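Local coordinates for protein thermophilic dibenzothiophene desulfurization enzyme C (PDB 5XDC) that probably catalyses the FMNH2- and oxygen-dependent oxidation of dibenzothiophene to its sulfoxide and then its sulfone in the dibenzothiophene degradation pathway, at residues 268-273 with 361-366; 300-305 with 356-361; 264-269 with 376-381; 284-287 with 291-294. All coordinates share one frame; numbering follows the deposited sequence. Where two conformers were deposited one is given.

All four contacts lie in the helical C-terminal acyl-CoA dehydrogenase-like region. Interactions 1, 2 and 3 form one cluster, their centres about 10 to 11 Å apart: helix 247-276 serves interactions 1 and 3, helix 331-363 interactions 1 and 2. Ala303 CA and Leu267 CD2 at 3.6 Å join interactions 2 and 3, and in one conformer of Leu359 its CD1 lies 3.9 Å from Ala270 CB. Interaction 4 stands apart, about 14 Å from interaction 1 between centres. Interaction 1 is nearest the ligand sites: it holds Ala365 and Arg366, which bind FMN in another structure of this protein, and the Arg366 side chain is about 8 Å from a bound indole. Each contact touches a second subunit.

Interaction 1 of 4, residues 268-273 with 361-366; sequences EEAAHY and EAMGAR
Tyr273 OH and Met363 O are bridged by one water that three groups of the contact grip. The water donates to Met363 O at 2.6 Å, lies 3.2 Å from Tyr273 OH in the plane of the phenol ring, and accepts a weak bond from Arg366 N at 3.3 Å. The same carbonyl sits at the edge of the ring, Met363 O being 3.7 Å from Tyr273 CE1. What brings the ring there is its first torsion, -178°, which carries CG directly opposite the backbone N. Helix 331-363 ends here: Gly364 leaves helical geometry with phi 99°, and the chain continues into the short helix 365-369, the region of Ala365 and Arg366, which bind FMN in another structure of this protein though none is bound to this chain. Met363 makes the apolar half of the contact. Its chain bends at the thioether, placing SD 3.8 Å from Ala270 CB and 4.6 Å from the Tyr273 ring centroid, an oblique Met-aromatic contact 42° off the ring normal. Further along the ring, Tyr273 OH comes within 3.4 Å of Arg366 CB, the two side chains running nearly perpendicular. Tyr273 also stacks with His277 and Phe373 of the same chain.

Interaction 2 of 4, residues 300-305 with 356-361; sequences GEFAAQ and TSRLYE
Phe302 points from helix 293-324 at Arg358 of helix 331-363, and the ring meets aliphatic carbon, not charge. Its far end does the touching: Phe302 CZ is 3.8 Å from Arg358 CD, which lies in the ring plane at the edge, and 3.9 Å from Arg358 CB. Phe302 CE2 is likewise 3.9 Å from Arg358 CB. The two side chains cross at about a right angle, and with the Arg358 chain extended from CG to NE the guanidinium is carried past the ring, its plane 39° from that of the phenyl group. Leu359, which is modelled in two conformers, adds a looser and less certain touch, its CD2 4.4 Å from Phe302 CD2.

Both main partners carry CG opposite the carbonyl carbon (chi1 -72° in each), which directs the ring and the arginine chain into the space between the helices. Beyond this first shell, the Arg358 NH1 group is anchored by a salt bridge to Glu354 one turn earlier, while Leu351, Glu354 and Leu355 also pack on Phe302. Helix 331-363 is kinked at this point: Glu361 N bonds to Arg358 O at 2.9 Å, and Tyr360 N makes a weak bond to Ser357 O at 3.4 Å, both reaching back three residues instead of four. Ser357 O meanwhile accepts from Arg383 NH1 of a second subunit. Phe302 and Leu359 are buried, and Leu359 also packs on helix 247-276. The arrangement is helix-to-helix packing within the all-helical C-terminal domain of the acyl-CoA dehydrogenase fold, away from the FMN and indole sites.

Interaction 3 of 4, residues 264-269 with 376-381; sequences RGALEE and DRFWRD
The Phe378 ring lies flat against the backbone of Ala266, with Ala266 CA almost exactly over its centre. The CA is 3.7 Å from the ring centroid and 6° off the ring normal, a CH-pi contact. Ala266 CB completes the grip near the root of the ring, 3.6 Å from Phe378 CG, and Ala266 N lies over the same face, 3.5 Å from Phe378 CE1. A first torsion of -64° sets Phe378 CG anti to the carbonyl carbon, which lays the ring against helix 247-276. On the opposite face the guanidinium carbon of Arg377 sits 4.2 Å above the ring plane, displaced to the rim, so the ring is sandwiched. At its outer end the ring approaches Gly265, where a CB would come within 3.3 Å of Phe378 CE1, a tight fit that the missing side chain avoids. Glu269 crosses the ring at about a right angle and touches obliquely with its methylene, Glu269 CG being 3.9 Å from Phe378 CE2. A serine in place of Phe378 would probably leave a gap beside Ala266 and Gly265 and take away the surface against which the Arg377 guanidinium rests. The two short helical segments run nearly antiparallel, at 164° with axes 9.7 Å apart. Around them, Leu355 of helix 331-363 packs on Ala266, Leu267 reaches helix 293-324, and Val32 and Glu36 of helix 16-38 touch Arg377.

Interaction 4 of 4, residues 284-287 with 291-294; sequences AGVE and EDPY
Val286 packs against Asp292, the N-cap residue of helix 293-324, where the loop from helix 247-276 turns into the new helix. Van der Waals contact comes first: the two methyls of Val286 divide between backbone and carboxylate. Val286 CG1 rests on backbone, 3.8 Å from Asp292 N and 3.9 Å from Glu291 C, while Val286 CG2 touches the carboxylate, 3.5 Å from Asp292 OD2. The two side chains cross at about a right angle, and the Ala284 methyl makes a more distant touch on the same oxygen. Pro293 CG sits 4.1 Å above the centre of the Tyr294 ring.

The hydrogen bonds of Asp292 centre on the cap. With chi1 at -178°, the Asp292 carboxylate swings over the first turn, and Asp292 OD1 accepts from both Tyr294 N and Val295 N. Asp292 OD2 is bound by Tyr393 OH of a second subunit, a residue that also packs on Val286, so one carboxylate serves both helix start and subunit interface. Replacing Asp292 by an alanine is likely to leave the Tyr294 and Val295 N-H groups without their cap and the Tyr393 hydroxyl of the neighbouring subunit without this partner.

Charge pairing involves Glu291, whose OE1 forms a salt bridge with Arg406 of a third subunit. The capping bond from Tyr294 N to Asp292 OD1 is 2.8 Å long and bent to 134°, meeting the oxygen on its anti side, 34° out of the carboxylate plane.

Interaction 1 of 4, residues 268-273 with 361-366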
loop_
_atom_site.group_PDB
_atom_site.type_symbol
_atom_site.label_atom_id
_atom_site.label_comp_id
_atom_site.label_asym_id
_atom_site.label_seq_id
_atom_site.Cartn_x
_atom_site.Cartn_y
_atom_site.Cartn_z
ATOM N N GLU B 268 7.203 -20.347 -1.208
ATOM C CA GLU B 268 8.192 -21.418 -1.099
ATOM C C GLU B 268 8.976 -21.583 -2.394
ATOM O O GLU B 268 10.199 -21.759 -2.364
ATOM C CB GLU B 268 7.519 -22.737 -0.725
ATOM C CG GLU B 268 6.960 -22.791 0.679
ATOM C CD GLU B 268 8.037 -22.911 1.747
ATOM O OE1 GLU B 268 9.244 -22.794 1.422
ATOM O OE2 GLU B 268 7.670 -23.127 2.918
ATOM N N GLU B 269 8.298 -21.521 -3.542
ATOM C CA GLU B 269 9.007 -21.661 -4.812
ATOM C C GLU B 269 9.982 -20.513 -5.017
ATOM O O GLU B 269 11.100 -20.713 -5.506
ATOM C CB GLU B 269 8.007 -21.733 -5.973
ATOM C CG GLU B 269 8.610 -21.758 -7.371
ATOM C CD GLU B 269 9.173 -23.117 -7.760
ATOM O OE1 GLU B 269 9.659 -23.238 -8.908
ATOM O OE2 GLU B 269 9.143 -24.052 -6.925
ATOM N N ALA B 270 9.568 -19.294 -4.674
ATOM C CA ALA B 270 10.470 -18.158 -4.762
ATOM C C ALA B 270 11.678 -18.367 -3.855
ATOM O O ALA B 270 12.824 -18.175 -4.277
ATOM C CB ALA B 270 9.726 -16.878 -4.402
ATOM N N ALA B 271 11.436 -18.774 -2.604
ATOM C CA ALA B 271 12.536 -18.970 -1.666
ATOM C C ALA B 271 13.540 -19.975 -2.213
ATOM O O ALA B 271 14.761 -19.764 -2.145
ATOM C CB ALA B 271 11.991 -19.437 -0.316
ATOM N N HIS B 272 13.035 -21.071 -2.777
ATOM C CA HIS B 272 13.902 -22.072 -3.391
ATOM C C HIS B 272 14.758 -21.469 -4.495
ATOM O O HIS B 272 15.967 -21.729 -4.566
ATOM C CB HIS B 272 13.054 -23.219 -3.932
ATOM C CG HIS B 272 13.853 -24.285 -4.616
ATOM N ND1 HIS B 272 14.092 -24.279 -5.974
ATOM C CD2 HIS B 272 14.481 -25.380 -4.128
ATOM C CE1 HIS B 272 14.828 -25.329 -6.295
ATOM N NE2 HIS B 272 15.076 -26.014 -5.193
ATOM N N TYR B 273 14.157 -20.645 -5.356
ATOM C CA TYR B 273 14.908 -19.980 -6.414
ATOM C C TYR B 273 15.960 -19.047 -5.835
ATOM O O TYR B 273 17.107 -19.026 -6.291
ATOM C CB TYR B 273 13.964 -19.201 -7.327
ATOM C CG TYR B 273 14.690 -18.532 -8.462
ATOM C CD1 TYR B 273 15.265 -17.277 -8.309
ATOM C CD2 TYR B 273 14.802 -19.161 -9.702
ATOM C CE1 TYR B 273 15.934 -16.666 -9.341
ATOM C CE2 TYR B 273 15.476 -18.561 -10.742
ATOM C CZ TYR B 273 16.042 -17.320 -10.561
ATOM O OH TYR B 273 16.701 -16.739 -11.614
ATOM N N GLU B 361 10.726 -9.197 -7.443
ATOM C CA GLU B 361 11.676 -8.183 -7.003
ATOM C C GLU B 361 12.736 -8.784 -6.090
ATOM O O GLU B 361 13.885 -8.330 -6.084
ATOM C CB GLU B 361 10.915 -7.058 -6.300
ATOM C CG GLU B 361 11.725 -5.817 -6.013
ATOM C CD GLU B 361 10.871 -4.674 -5.478
ATOM O OE1 GLU B 361 11.176 -4.184 -4.375
ATOM O OE2 GLU B 361 9.915 -4.240 -6.165
ATOM N N ALA B 362 12.377 -9.824 -5.337
ATOM C CA ALA B 362 13.332 -10.503 -4.480
ATOM C C ALA B 362 14.209 -11.477 -5.254
ATOM O O ALA B 362 15.357 -11.708 -4.867
ATOM C CB ALA B 362 12.599 -11.256 -3.367
ATOM N N MET B 363 13.695 -12.047 -6.343
ATOM C CA MET B 363 14.403 -13.084 -7.083
ATOM C C MET B 363 15.367 -12.519 -8.118
ATOM O O MET B 363 16.422 -13.120 -8.353
ATOM C CB MET B 363 13.398 -14.012 -7.776
ATOM C CG MET B 363 12.617 -14.887 -6.815
ATOM S SD MET B 363 11.587 -16.116 -7.640
ATOM C CE MET B 363 10.310 -15.047 -8.255
ATOM N N GLY B 364 15.021 -11.399 -8.744
ATOM C CA GLY B 364 15.888 -10.725 -9.698
ATOM C C GLY B 364 15.537 -11.044 -11.143
ATOM O O GLY B 364 14.655 -11.854 -11.455
ATOM N N ALA B 365 16.305 -10.416 -12.038
ATOM C CA ALA B 365 15.943 -10.361 -13.449
ATOM C C ALA B 365 15.883 -11.744 -14.087
ATOM O O ALA B 365 15.038 -11.990 -14.960
ATOM C CB ALA B 365 16.931 -9.478 -14.207
ATOM N N ARG B 366 16.780 -12.651 -13.698
ATOM C CA ARG B 366 16.829 -13.934 -14.380
ATOM C C ARG B 366 15.581 -14.760 -14.130
ATOM O O ARG B 366 15.259 -15.621 -14.948
ATOM C CB ARG B 366 18.072 -14.708 -13.964
ATOM C CG ARG B 366 19.372 -14.086 -14.477
ATOM C CD ARG B 366 20.549 -14.552 -13.627
ATOM N NE ARG B 366 20.780 -15.990 -13.766
ATOM C CZ ARG B 366 21.267 -16.780 -12.809
ATOM N NH1 ARG B 366 21.575 -16.291 -11.615
ATOM N NH2 ARG B 366 21.436 -18.075 -13.048
HETATM O O HOH W 1 17.496 -13.740 -10.660
#

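Interaction 2 of 4, residues 300-305 with 356-361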
loop_
_atom_site.group_PDB
_atom_site.type_symbol
_atom_site.label_atom_id
_atom_site.label_comp_id
_atom_site.label_asym_id
_atom_site.label_seq_id
_atom_site.Cartn_x
_atom_site.Cartn_y
_atom_site.Cartn_z
ATOM N N GLY B 300 10.016 -11.442 4.459
ATOM C CA GLY B 300 9.462 -11.284 5.793
ATOM C C GLY B 300 8.067 -10.694 5.771
ATOM O O GLY B 300 7.172 -11.171 6.475
ATOM N N GLU B 301 7.861 -9.650 4.967
ATOM C CA GLU B 301 6.545 -9.021 4.896
ATOM C C GLU B 301 5.488 -10.028 4.471
ATOM O O GLU B 301 4.426 -10.139 5.096
ATOM C CB GLU B 301 6.570 -7.844 3.923
ATOM N N PHE B 302 5.762 -10.772 3.401
ATOM C CA PHE B 302 4.760 -11.683 2.872
ATOM C C PHE B 302 4.614 -12.939 3.726
ATOM O O PHE B 302 3.488 -13.409 3.928
ATOM C CB PHE B 302 5.087 -12.035 1.427
ATOM C CG PHE B 302 4.858 -10.901 0.481
ATOM C CD1 PHE B 302 3.649 -10.251 0.463
ATOM C CD2 PHE B 302 5.859 -10.473 -0.379
ATOM C CE1 PHE B 302 3.423 -9.206 -0.399
ATOM C CE2 PHE B 302 5.630 -9.427 -1.244
ATOM C CZ PHE B 302 4.423 -8.787 -1.244
ATOM N N ALA B 303 5.712 -13.487 4.254
ATOM C CA ALA B 303 5.593 -14.640 5.144
ATOM C C ALA B 303 4.798 -14.291 6.401
ATOM O O ALA B 303 3.990 -15.096 6.876
ATOM C CB ALA B 303 6.979 -15.165 5.506
ATOM N N ALA B 304 5.010 -13.094 6.952
ATOM C CA ALA B 304 4.264 -12.687 8.142
ATOM C C ALA B 304 2.773 -12.592 7.851
ATOM O O ALA B 304 1.942 -13.110 8.608
ATOM C CB ALA B 304 4.786 -11.344 8.644
ATOM N N GLN B 305 2.412 -11.880 6.780
ATOM C CA GLN B 305 1.007 -11.793 6.407
ATOM C C GLN B 305 0.415 -13.175 6.158
ATOM O O GLN B 305 -0.722 -13.442 6.556
ATOM C CB GLN B 305 0.839 -10.910 5.177
ATOM C CG GLN B 305 1.175 -9.467 5.427
ATOM C CD GLN B 305 1.038 -8.638 4.169
ATOM O OE1 GLN B 305 2.009 -8.083 3.678
ATOM N NE2 GLN B 305 -0.175 -8.571 3.631
ATOM N N THR B 356 2.425 -12.753 -5.502
ATOM C CA THR B 356 2.812 -13.490 -6.696
ATOM C C THR B 356 3.467 -12.590 -7.729
ATOM O O THR B 356 4.210 -13.088 -8.584
ATOM C CB THR B 356 1.607 -14.215 -7.307
ATOM O OG1 THR B 356 0.546 -13.293 -7.570
ATOM C CG2 THR B 356 1.119 -15.310 -6.371
ATOM N N SER B 357 3.228 -11.283 -7.645
ATOM C CA SER B 357 3.858 -10.307 -8.522
ATOM C C SER B 357 5.145 -9.763 -7.917
ATOM O O SER B 357 6.183 -9.724 -8.584
ATOM C CB SER B 357 2.887 -9.157 -8.806
ATOM O OG SER B 357 3.524 -8.147 -9.551
ATOM N N ARG B 358 5.106 -9.365 -6.645
ATOM C CA ARG B 358 6.237 -8.656 -6.059
ATOM C C ARG B 358 7.408 -9.563 -5.716
ATOM O O ARG B 358 8.529 -9.067 -5.581
ATOM C CB ARG B 358 5.783 -7.907 -4.804
ATOM C CG ARG B 358 4.917 -6.694 -5.126
ATOM C CD ARG B 358 4.358 -6.079 -3.856
ATOM N NE ARG B 358 3.300 -5.116 -4.141
ATOM C CZ ARG B 358 2.507 -4.581 -3.220
ATOM N NH1 ARG B 358 2.648 -4.912 -1.940
ATOM N NH2 ARG B 358 1.572 -3.707 -3.581
ATOM N N LEU B 359 7.192 -10.872 -5.574
ATOM C CA LEU B 359 8.311 -11.755 -5.259
ATOM C C LEU B 359 9.373 -11.741 -6.354
ATOM O O LEU B 359 10.531 -12.057 -6.074
ATOM C CB LEU B 359 7.820 -13.184 -5.007
ATOM C CG LEU B 359 7.263 -13.432 -3.601
ATOM C CD1 LEU B 359 6.588 -14.790 -3.513
ATOM C CD2 LEU B 359 8.365 -13.323 -2.576
ATOM N N TYR B 360 9.021 -11.363 -7.587
ATOM C CA TYR B 360 10.051 -11.225 -8.618
ATOM C C TYR B 360 11.125 -10.238 -8.176
ATOM O O TYR B 360 12.308 -10.406 -8.500
ATOM C CB TYR B 360 9.442 -10.766 -9.945
ATOM C CG TYR B 360 8.865 -11.884 -10.793
ATOM C CD1 TYR B 360 9.678 -12.607 -11.658
ATOM C CD2 TYR B 360 7.516 -12.204 -10.747
ATOM C CE1 TYR B 360 9.166 -13.628 -12.441
ATOM C CE2 TYR B 360 6.999 -13.231 -11.537
ATOM C CZ TYR B 360 7.828 -13.933 -12.371
ATOM O OH TYR B 360 7.331 -14.957 -13.145
ATOM N N GLU B 361 10.726 -9.197 -7.443
ATOM C CA GLU B 361 11.676 -8.183 -7.003
ATOM C C GLU B 361 12.736 -8.784 -6.090
ATOM O O GLU B 361 13.885 -8.330 -6.084
ATOM C CB GLU B 361 10.915 -7.058 -6.300
ATOM C CG GLU B 361 11.725 -5.817 -6.013
ATOM C CD GLU B 361 10.871 -4.674 -5.478
ATOM O OE1 GLU B 361 11.176 -4.184 -4.375
ATOM O OE2 GLU B 361 9.915 -4.240 -6.165
#

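Interaction 3 of 4, residues 264-269 with 376-381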
loop_
_atom_site.group_PDB
_atom_site.type_symbol
_atom_site.label_atom_id
_atom_site.label_comp_id
_atom_site.label_asym_id
_atom_site.label_seq_id
_atom_site.Cartn_x
_atom_site.Cartn_y
_atom_site.Cartn_z
ATOM N N ARG B 264 1.184 -19.636 -0.464
ATOM C CA ARG B 264 2.227 -20.423 0.186
ATOM C C ARG B 264 3.112 -21.111 -0.847
ATOM O O ARG B 264 4.340 -21.096 -0.729
ATOM C CB ARG B 264 1.613 -21.442 1.146
ATOM C CG ARG B 264 2.658 -22.360 1.784
ATOM C CD ARG B 264 2.142 -23.048 3.053
ATOM N NE ARG B 264 2.059 -22.127 4.196
ATOM C CZ ARG B 264 3.081 -21.793 4.983
ATOM N NH1 ARG B 264 4.295 -22.289 4.763
ATOM N NH2 ARG B 264 2.887 -20.946 5.999
ATOM N N GLY B 265 2.511 -21.683 -1.890
ATOM C CA GLY B 265 3.314 -22.322 -2.920
ATOM C C GLY B 265 4.236 -21.345 -3.625
ATOM O O GLY B 265 5.399 -21.658 -3.901
ATOM N N ALA B 266 3.725 -20.155 -3.933
ATOM C CA ALA B 266 4.533 -19.127 -4.575
ATOM C C ALA B 266 5.700 -18.712 -3.685
ATOM O O ALA B 266 6.835 -18.564 -4.149
ATOM C CB ALA B 266 3.655 -17.923 -4.901
ATOM N N LEU B 267 5.431 -18.483 -2.407
ATOM C CA LEU B 267 6.488 -18.023 -1.514
ATOM C C LEU B 267 7.585 -19.077 -1.374
ATOM O O LEU B 267 8.775 -18.749 -1.407
ATOM C CB LEU B 267 5.891 -17.655 -0.157
ATOM C CG LEU B 267 6.626 -16.681 0.760
ATOM C CD1 LEU B 267 6.972 -15.387 0.084
ATOM C CD2 LEU B 267 5.756 -16.416 1.999
ATOM N N GLU B 268 7.203 -20.347 -1.208
ATOM C CA GLU B 268 8.192 -21.418 -1.099
ATOM C C GLU B 268 8.976 -21.583 -2.394
ATOM O O GLU B 268 10.199 -21.759 -2.364
ATOM C CB GLU B 268 7.519 -22.737 -0.725
ATOM C CG GLU B 268 6.960 -22.791 0.679
ATOM C CD GLU B 268 8.037 -22.911 1.747
ATOM O OE1 GLU B 268 9.244 -22.794 1.422
ATOM O OE2 GLU B 268 7.670 -23.127 2.918
ATOM N N GLU B 269 8.298 -21.521 -3.542
ATOM C CA GLU B 269 9.007 -21.661 -4.812
ATOM C C GLU B 269 9.982 -20.513 -5.017
ATOM O O GLU B 269 11.100 -20.713 -5.506
ATOM C CB GLU B 269 8.007 -21.733 -5.973
ATOM C CG GLU B 269 8.610 -21.758 -7.371
ATOM C CD GLU B 269 9.173 -23.117 -7.760
ATOM O OE1 GLU B 269 9.659 -23.238 -8.908
ATOM O OE2 GLU B 269 9.143 -24.052 -6.925
ATOM N N ASP B 376 5.384 -17.311 -13.090
ATOM C CA ASP B 376 4.200 -16.514 -13.354
ATOM C C ASP B 376 2.916 -17.322 -13.265
ATOM O O ASP B 376 1.849 -16.720 -13.215
ATOM C CB ASP B 376 4.308 -15.877 -14.732
ATOM C CG ASP B 376 4.384 -16.888 -15.829
ATOM O OD1 ASP B 376 5.364 -17.660 -15.866
ATOM O OD2 ASP B 376 3.471 -16.902 -16.683
ATOM N N ARG B 377 3.000 -18.653 -13.264
ATOM C CA ARG B 377 1.812 -19.485 -13.078
ATOM C C ARG B 377 1.053 -19.115 -11.812
ATOM O O ARG B 377 -0.183 -19.111 -11.798
ATOM C CB ARG B 377 2.222 -20.956 -13.037
ATOM C CG ARG B 377 1.092 -21.910 -12.789
ATOM C CD ARG B 377 1.593 -23.359 -12.899
ATOM N NE ARG B 377 2.729 -23.621 -12.013
ATOM C CZ ARG B 377 2.633 -23.997 -10.747
ATOM N NH1 ARG B 377 1.442 -24.194 -10.192
ATOM N NH2 ARG B 377 3.732 -24.182 -10.031
ATOM N N PHE B 378 1.769 -18.808 -10.727
ATOM C CA PHE B 378 1.089 -18.483 -9.475
ATOM C C PHE B 378 0.252 -17.213 -9.613
ATOM O O PHE B 378 -0.932 -17.192 -9.250
ATOM C CB PHE B 378 2.114 -18.343 -8.349
ATOM C CG PHE B 378 2.856 -19.620 -8.032
ATOM C CD1 PHE B 378 2.264 -20.606 -7.249
ATOM C CD2 PHE B 378 4.153 -19.820 -8.486
ATOM C CE1 PHE B 378 2.947 -21.775 -6.945
ATOM C CE2 PHE B 378 4.845 -20.980 -8.185
ATOM C CZ PHE B 378 4.233 -21.967 -7.422
ATOM N N TRP B 379 0.838 -16.150 -10.169
ATOM C CA TRP B 379 0.071 -14.935 -10.413
ATOM C C TRP B 379 -1.064 -15.200 -11.388
ATOM O O TRP B 379 -2.187 -14.739 -11.175
ATOM C CB TRP B 379 0.979 -13.823 -10.933
ATOM C CG TRP B 379 0.224 -12.574 -11.333
ATOM C CD1 TRP B 379 -0.168 -11.559 -10.518
ATOM C CD2 TRP B 379 -0.228 -12.229 -12.643
ATOM N NE1 TRP B 379 -0.852 -10.600 -11.237
ATOM C CE2 TRP B 379 -0.898 -10.990 -12.546
ATOM C CE3 TRP B 379 -0.128 -12.843 -13.893
ATOM C CZ2 TRP B 379 -1.454 -10.355 -13.643
ATOM C CZ3 TRP B 379 -0.695 -12.209 -14.983
ATOM C CH2 TRP B 379 -1.340 -10.978 -14.852
ATOM N N ARG B 380 -0.803 -15.950 -12.459
ATOM C CA ARG B 380 -1.867 -16.198 -13.431
ATOM C C ARG B 380 -3.046 -16.934 -12.789
ATOM O O ARG B 380 -4.209 -16.576 -13.008
ATOM C CB ARG B 380 -1.328 -16.989 -14.621
ATOM C CG ARG B 380 -0.452 -16.165 -15.554
ATOM C CD ARG B 380 -0.163 -16.910 -16.838
ATOM N NE ARG B 380 0.849 -17.944 -16.682
ATOM C CZ ARG B 380 0.611 -19.256 -16.633
ATOM N NH1 ARG B 380 -0.621 -19.731 -16.698
ATOM N NH2 ARG B 380 1.614 -20.101 -16.495
ATOM N N ASP B 381 -2.761 -17.950 -11.987
ATOM C CA ASP B 381 -3.819 -18.722 -11.342
ATOM C C ASP B 381 -4.603 -17.859 -10.369
ATOM O O ASP B 381 -5.838 -17.815 -10.404
ATOM C CB ASP B 381 -3.211 -19.919 -10.626
ATOM C CG ASP B 381 -2.704 -20.982 -11.581
ATOM O OD1 ASP B 381 -3.173 -21.031 -12.743
ATOM O OD2 ASP B 381 -1.836 -21.776 -11.161
#

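Interaction 4 of 4, residues 284-287 with 291-294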
loop_
_atom_site.group_PDB
_atom_site.type_symbol
_atom_site.label_atom_id
_atom_site.label_comp_id
_atom_site.label_asym_id
_atom_site.label_seq_id
_atom_site.Cartn_x
_atom_site.Cartn_y
_atom_site.Cartn_z
ATOM N N ALA B 284 25.496 -3.344 -4.465
ATOM C CA ALA B 284 24.765 -3.541 -3.219
ATOM C C ALA B 284 25.663 -3.874 -2.034
ATOM O O ALA B 284 25.192 -3.825 -0.893
ATOM C CB ALA B 284 23.726 -4.648 -3.402
ATOM N N GLY B 285 26.930 -4.206 -2.266
ATOM C CA GLY B 285 27.804 -4.560 -1.163
ATOM C C GLY B 285 27.370 -5.805 -0.423
ATOM O O GLY B 285 27.660 -5.945 0.769
ATOM N N VAL B 286 26.672 -6.713 -1.098
ATOM C CA VAL B 286 26.264 -7.985 -0.518
ATOM C C VAL B 286 27.094 -9.076 -1.165
ATOM O O VAL B 286 27.398 -9.011 -2.362
ATOM C CB VAL B 286 24.764 -8.284 -0.722
ATOM C CG1 VAL B 286 24.165 -8.888 0.545
ATOM C CG2 VAL B 286 24.006 -7.044 -1.165
ATOM N N GLU B 287 27.459 -10.081 -0.373
ATOM C CA GLU B 287 28.066 -11.272 -0.948
ATOM C C GLU B 287 27.009 -12.257 -1.432
ATOM O O GLU B 287 27.259 -13.001 -2.387
ATOM C CB GLU B 287 28.992 -11.938 0.072
ATOM N N GLU B 291 21.264 -12.654 1.939
ATOM C CA GLU B 291 21.575 -11.748 3.039
ATOM C C GLU B 291 21.228 -10.300 2.717
ATOM O O GLU B 291 21.482 -9.412 3.542
ATOM C CB GLU B 291 23.069 -11.839 3.391
ATOM C CG GLU B 291 23.548 -13.249 3.764
ATOM C CD GLU B 291 22.749 -13.862 4.903
ATOM O OE1 GLU B 291 22.293 -15.021 4.754
ATOM O OE2 GLU B 291 22.574 -13.181 5.940
ATOM N N ASP B 292 20.692 -10.036 1.539
ATOM C CA ASP B 292 20.353 -8.683 1.151
ATOM C C ASP B 292 19.206 -8.184 2.028
ATOM O O ASP B 292 18.213 -8.898 2.199
ATOM C CB ASP B 292 19.974 -8.663 -0.336
ATOM C CG ASP B 292 19.664 -7.287 -0.837
ATOM O OD1 ASP B 292 18.536 -6.800 -0.587
ATOM O OD2 ASP B 292 20.547 -6.687 -1.488
ATOM N N PRO B 293 19.307 -6.990 2.617
ATOM C CA PRO B 293 18.252 -6.561 3.547
ATOM C C PRO B 293 16.911 -6.380 2.879
ATOM O O PRO B 293 15.875 -6.571 3.529
ATOM C CB PRO B 293 18.788 -5.232 4.102
ATOM C CG PRO B 293 19.761 -4.759 3.088
ATOM C CD PRO B 293 20.383 -5.991 2.519
ATOM N N TYR B 294 16.899 -6.023 1.594
ATOM C CA TYR B 294 15.650 -5.748 0.898
ATOM C C TYR B 294 15.010 -7.041 0.396
ATOM O O TYR B 294 13.780 -7.165 0.426
ATOM C CB TYR B 294 15.928 -4.739 -0.222
ATOM C CG TYR B 294 16.628 -3.485 0.310
ATOM C CD1 TYR B 294 16.085 -2.764 1.368
ATOM C CD2 TYR B 294 17.847 -3.068 -0.203
ATOM C CE1 TYR B 294 16.715 -1.641 1.886
ATOM C CE2 TYR B 294 18.495 -1.942 0.305
ATOM C CZ TYR B 294 17.918 -1.229 1.346
ATOM O OH TYR B 294 18.542 -0.113 1.858
#